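Local atomic coordinates of TagI restriction endonuclease (Thermocrispum agreste, PDB entry 6GHS), a protein that probably recognises DNA carrying 5-methylcytosine or 5-hydroxymethylcytosine through its SRA domain and cuts it with an HNH nuclease domain. Residues Y3-H13 with Q26-L34. Numbering follows the deposited sequence.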
loop_
_atom_site.group_PDB
_atom_site.type_symbol
_atom_site.label_atom_id
_atom_site.label_comp_id
_atom_site.label_asym_id
_atom_site.label_seq_id
_atom_site.Cartn_x
_atom_site.Cartn_y
_atom_site.Cartn_z
ATOM N N TYR A 3 -20.541 -21.558 -14.236
ATOM C CA TYR A 3 -20.040 -20.416 -13.462
ATOM C C TYR A 3 -18.661 -19.965 -13.955
ATOM O O TYR A 3 -17.780 -20.785 -14.193
ATOM C CB TYR A 3 -19.943 -20.774 -11.984
ATOM C CG TYR A 3 -19.556 -19.617 -11.098
ATOM C CD1 TYR A 3 -20.479 -18.630 -10.792
ATOM C CD2 TYR A 3 -18.271 -19.509 -10.558
ATOM C CE1 TYR A 3 -20.138 -17.557 -9.980
ATOM C CE2 TYR A 3 -17.921 -18.435 -9.738
ATOM C CZ TYR A 3 -18.865 -17.464 -9.446
ATOM O OH TYR A 3 -18.581 -16.387 -8.641
ATOM N N LYS A 4 -18.508 -18.650 -14.092
ATOM C CA LYS A 4 -17.253 -17.997 -14.467
ATOM C C LYS A 4 -16.825 -17.135 -13.256
ATOM O O LYS A 4 -17.558 -16.232 -12.843
ATOM C CB LYS A 4 -17.491 -17.162 -15.740
ATOM C CG LYS A 4 -16.397 -16.182 -16.177
ATOM C CD LYS A 4 -15.243 -16.823 -16.957
ATOM C CE LYS A 4 -14.521 -15.806 -17.854
ATOM N NZ LYS A 4 -14.085 -14.562 -17.147
ATOM N N ARG A 5 -15.654 -17.440 -12.683
ATOM C CA ARG A 5 -15.164 -16.740 -11.489
ATOM C C ARG A 5 -14.686 -15.357 -11.862
ATOM O O ARG A 5 -13.798 -15.199 -12.696
ATOM C CB ARG A 5 -14.029 -17.502 -10.796
ATOM C CG ARG A 5 -13.838 -17.052 -9.355
ATOM C CD ARG A 5 -12.863 -17.906 -8.569
ATOM N NE ARG A 5 -13.250 -19.317 -8.553
ATOM C CZ ARG A 5 -14.243 -19.840 -7.835
ATOM N NH1 ARG A 5 -15.001 -19.082 -7.049
ATOM N NH2 ARG A 5 -14.492 -21.147 -7.908
ATOM N N THR A 6 -15.276 -14.356 -11.232
ATOM C CA THR A 6 -15.117 -12.995 -11.700
ATOM C C THR A 6 -15.108 -12.040 -10.533
ATOM O O THR A 6 -15.976 -12.096 -9.670
ATOM C CB THR A 6 -16.206 -12.651 -12.738
ATOM O OG1 THR A 6 -15.889 -13.323 -13.965
ATOM C CG2 THR A 6 -16.289 -11.146 -13.015
ATOM N N PHE A 7 -14.109 -11.165 -10.535
ATOM C CA PHE A 7 -13.853 -10.287 -9.428
ATOM C C PHE A 7 -14.429 -8.929 -9.737
ATOM O O PHE A 7 -14.257 -8.411 -10.839
ATOM C CB PHE A 7 -12.351 -10.175 -9.189
ATOM C CG PHE A 7 -11.685 -11.494 -8.942
ATOM C CD1 PHE A 7 -11.650 -12.034 -7.664
ATOM C CD2 PHE A 7 -11.114 -12.209 -9.996
ATOM C CE1 PHE A 7 -11.046 -13.257 -7.440
ATOM C CE2 PHE A 7 -10.508 -13.435 -9.778
ATOM C CZ PHE A 7 -10.474 -13.956 -8.497
ATOM N N GLY A 8 -15.098 -8.359 -8.742
ATOM C CA GLY A 8 -15.703 -7.047 -8.844
ATOM C C GLY A 8 -17.205 -7.181 -8.878
ATOM O O GLY A 8 -17.758 -8.247 -8.581
ATOM N N HIS A 9 -17.869 -6.083 -9.231
ATOM C CA HIS A 9 -19.319 -6.074 -9.371
ATOM C C HIS A 9 -19.725 -6.952 -10.555
ATOM O O HIS A 9 -18.930 -7.166 -11.477
ATOM C CB HIS A 9 -19.839 -4.645 -9.536
ATOM C CG HIS A 9 -19.779 -3.833 -8.279
ATOM N ND1 HIS A 9 -20.301 -4.274 -7.083
ATOM C CD2 HIS A 9 -19.286 -2.594 -8.037
ATOM C CE1 HIS A 9 -20.122 -3.347 -6.155
ATOM N NE2 HIS A 9 -19.507 -2.318 -6.708
ATOM N N ILE A 10 -20.943 -7.492 -10.481
ATOM C CA ILE A 10 -21.528 -8.302 -11.550
ATOM C C ILE A 10 -22.536 -7.436 -12.313
ATOM O O ILE A 10 -23.391 -6.788 -11.686
ATOM C CB ILE A 10 -22.213 -9.576 -11.001
ATOM C CG1 ILE A 10 -21.172 -10.516 -10.377
ATOM C CG2 ILE A 10 -22.980 -10.312 -12.100
ATOM C CD1 ILE A 10 -20.128 -11.057 -11.346
ATOM N N PRO A 11 -22.433 -7.410 -13.665
ATOM C CA PRO A 11 -23.413 -6.676 -14.469
ATOM C C PRO A 11 -24.870 -7.068 -14.158
ATOM O O PRO A 11 -25.227 -8.253 -14.201
ATOM C CB PRO A 11 -23.035 -7.049 -15.913
ATOM C CG PRO A 11 -21.586 -7.363 -15.857
ATOM C CD PRO A 11 -21.349 -7.968 -14.505
ATOM N N GLY A 12 -25.678 -6.067 -13.813
ATOM C CA GLY A 12 -27.100 -6.259 -13.548
ATOM C C GLY A 12 -27.467 -6.372 -12.080
ATOM O O GLY A 12 -28.646 -6.276 -11.737
ATOM N N HIS A 13 -26.477 -6.576 -11.212
ATOM C CA HIS A 13 -26.733 -6.818 -9.793
ATOM C C HIS A 13 -25.940 -5.803 -8.980
ATOM O O HIS A 13 -24.802 -6.064 -8.572
ATOM C CB HIS A 13 -26.385 -8.253 -9.435
ATOM C CG HIS A 13 -27.159 -9.268 -10.222
ATOM N ND1 HIS A 13 -28.389 -9.743 -9.820
ATOM C CD2 HIS A 13 -26.877 -9.892 -11.393
ATOM C CE1 HIS A 13 -28.827 -10.622 -10.707
ATOM N NE2 HIS A 13 -27.927 -10.731 -11.670
ATOM N N GLN A 26 -26.482 -18.064 -6.915
ATOM C CA GLN A 26 -25.698 -18.872 -7.833
ATOM C C GLN A 26 -26.020 -18.555 -9.298
ATOM O O GLN A 26 -25.098 -18.417 -10.108
ATOM C CB GLN A 26 -25.916 -20.361 -7.540
ATOM C CG GLN A 26 -24.888 -21.292 -8.163
ATOM C CD GLN A 26 -25.269 -22.735 -7.967
ATOM O OE1 GLN A 26 -26.366 -23.148 -8.344
ATOM N NE2 GLN A 26 -24.380 -23.509 -7.364
ATOM N N LYS A 27 -27.313 -18.432 -9.634
ATOM C CA LYS A 27 -27.740 -18.173 -11.029
ATOM C C LYS A 27 -27.355 -16.786 -11.484
ATOM O O LYS A 27 -26.912 -16.595 -12.613
ATOM C CB LYS A 27 -29.253 -18.370 -11.229
ATOM C CG LYS A 27 -29.731 -19.820 -11.167
ATOM C CD LYS A 27 -29.146 -20.727 -12.258
ATOM C CE LYS A 27 -29.544 -22.191 -12.064
ATOM N NZ LYS A 27 -30.966 -22.469 -12.426
ATOM N N ALA A 28 -27.517 -15.823 -10.590
ATOM C CA ALA A 28 -27.100 -14.453 -10.845
ATOM C C ALA A 28 -25.612 -14.297 -11.206
ATOM O O ALA A 28 -25.248 -13.356 -11.913
ATOM C CB ALA A 28 -27.450 -13.584 -9.645
ATOM N N GLY A 29 -24.773 -15.215 -10.729
ATOM C CA GLY A 29 -23.324 -15.172 -10.954
ATOM C C GLY A 29 -22.542 -14.590 -9.785
ATOM O O GLY A 29 -21.364 -14.282 -9.931
ATOM N N LEU A 30 -23.181 -14.471 -8.622
ATOM C CA LEU A 30 -22.571 -13.821 -7.460
ATOM C C LEU A 30 -21.612 -14.714 -6.689
ATOM O O LEU A 30 -20.600 -14.238 -6.180
ATOM C CB LEU A 30 -23.648 -13.304 -6.504
ATOM C CG LEU A 30 -24.045 -11.872 -6.818
ATOM C CD1 LEU A 30 -24.861 -11.833 -8.091
ATOM C CD2 LEU A 30 -24.818 -11.266 -5.665
ATOM N N HIS A 31 -21.970 -15.987 -6.578
ATOM C CA HIS A 31 -21.187 -16.992 -5.875
ATOM C C HIS A 31 -21.077 -18.184 -6.803
ATOM O O HIS A 31 -21.750 -18.228 -7.816
ATOM C CB HIS A 31 -21.926 -17.394 -4.616
ATOM C CG HIS A 31 -21.037 -17.775 -3.479
ATOM N ND1 HIS A 31 -20.695 -19.079 -3.204
ATOM C CD2 HIS A 31 -20.461 -17.024 -2.512
ATOM C CE1 HIS A 31 -19.928 -19.114 -2.128
ATOM N NE2 HIS A 31 -19.773 -17.879 -1.687
ATOM N N ALA A 32 -20.241 -19.154 -6.468
ATOM C CA ALA A 32 -20.082 -20.341 -7.300
ATOM C C ALA A 32 -20.919 -21.498 -6.797
ATOM O O ALA A 32 -21.201 -22.422 -7.561
ATOM C CB ALA A 32 -18.621 -20.750 -7.336
ATOM N N HIS A 33 -21.330 -21.421 -5.529
ATOM C CA HIS A 33 -21.684 -22.589 -4.731
ATOM C C HIS A 33 -23.032 -22.417 -4.078
ATOM O O HIS A 33 -23.499 -21.295 -3.911
ATOM C CB HIS A 33 -20.649 -22.815 -3.621
ATOM C CG HIS A 33 -19.265 -23.076 -4.123
ATOM N ND1 HIS A 33 -18.984 -24.034 -5.073
ATOM C CD2 HIS A 33 -18.079 -22.518 -3.794
ATOM C CE1 HIS A 33 -17.685 -24.037 -5.322
ATOM N NE2 HIS A 33 -17.111 -23.127 -4.558
ATOM N N LEU A 34 -23.611 -23.545 -3.665
ATOM C CA LEU A 34 -24.979 -23.627 -3.125
ATOM C C LEU A 34 -25.040 -23.569 -1.584
ATOM O O LEU A 34 -25.973 -22.992 -1.008
ATOM C CB LEU A 34 -25.643 -24.921 -3.652
ATOM C CG LEU A 34 -27.167 -25.019 -3.870
ATOM C CD1 LEU A 34 -27.736 -23.825 -4.626
ATOM C CD2 LEU A 34 -27.507 -26.305 -4.614
HETATM O O HOH W 1 -19.403 -14.638 -11.983
#
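With CG anti to the backbone N (chi1 -175°), Tyr-3 lays one face of its ring over the backbone of Ala-32, whereas in His-13 CG stands anti to the carbonyl carbon (chi1 -59°) and the imidazole faces the end of helix 22-28. Ala-32 CA sits 3.6 Å from the centroid of the Tyr-3 ring, almost on its normal, a CH-pi contact; Ala-32 CB is displaced toward the CD2-CE2 side of the ring, 3.4 Å from Tyr-3 CE2. Gly-29 O comes to the edge of the same ring, near its plane. The phenol OH is hydrogen-bonded to Asp-47 on strand 45-51 of the SRA domain sheet; Asp-47 also takes a salt bridge from Arg-5, whose NE is hydrogen-bonded to Gln-44. Replacing Tyr-3 by an alanine would remove the ring that covers Ala-32 CA and is likely to leave Asp-47 without its hydroxyl partner. Segment 26-34 turns away from its helix through a Schellman motif, with Gly-29 as the C-prime residue at positive phi, Leu-30 N bonded to Val-25 O and Gly-29 N to Gln-26 O. One water donates to Gly-29 O at 2.9 Å and to Lys-4 O, bridging the two backbones, and Ile-10 CD1 packs 3.7 Å from Gly-29 O. A type II beta turn from Ile-10 to His-13, closed by His-13 N to Ile-10 O, brings His-13 to the helix end. Over one face of its ring, Ala-28 CB makes a second CH-pi contact, 3.7 Å from the centroid, and Leu-30 CD1 covers the same face nearer His-13 CG, at 4.0 Å.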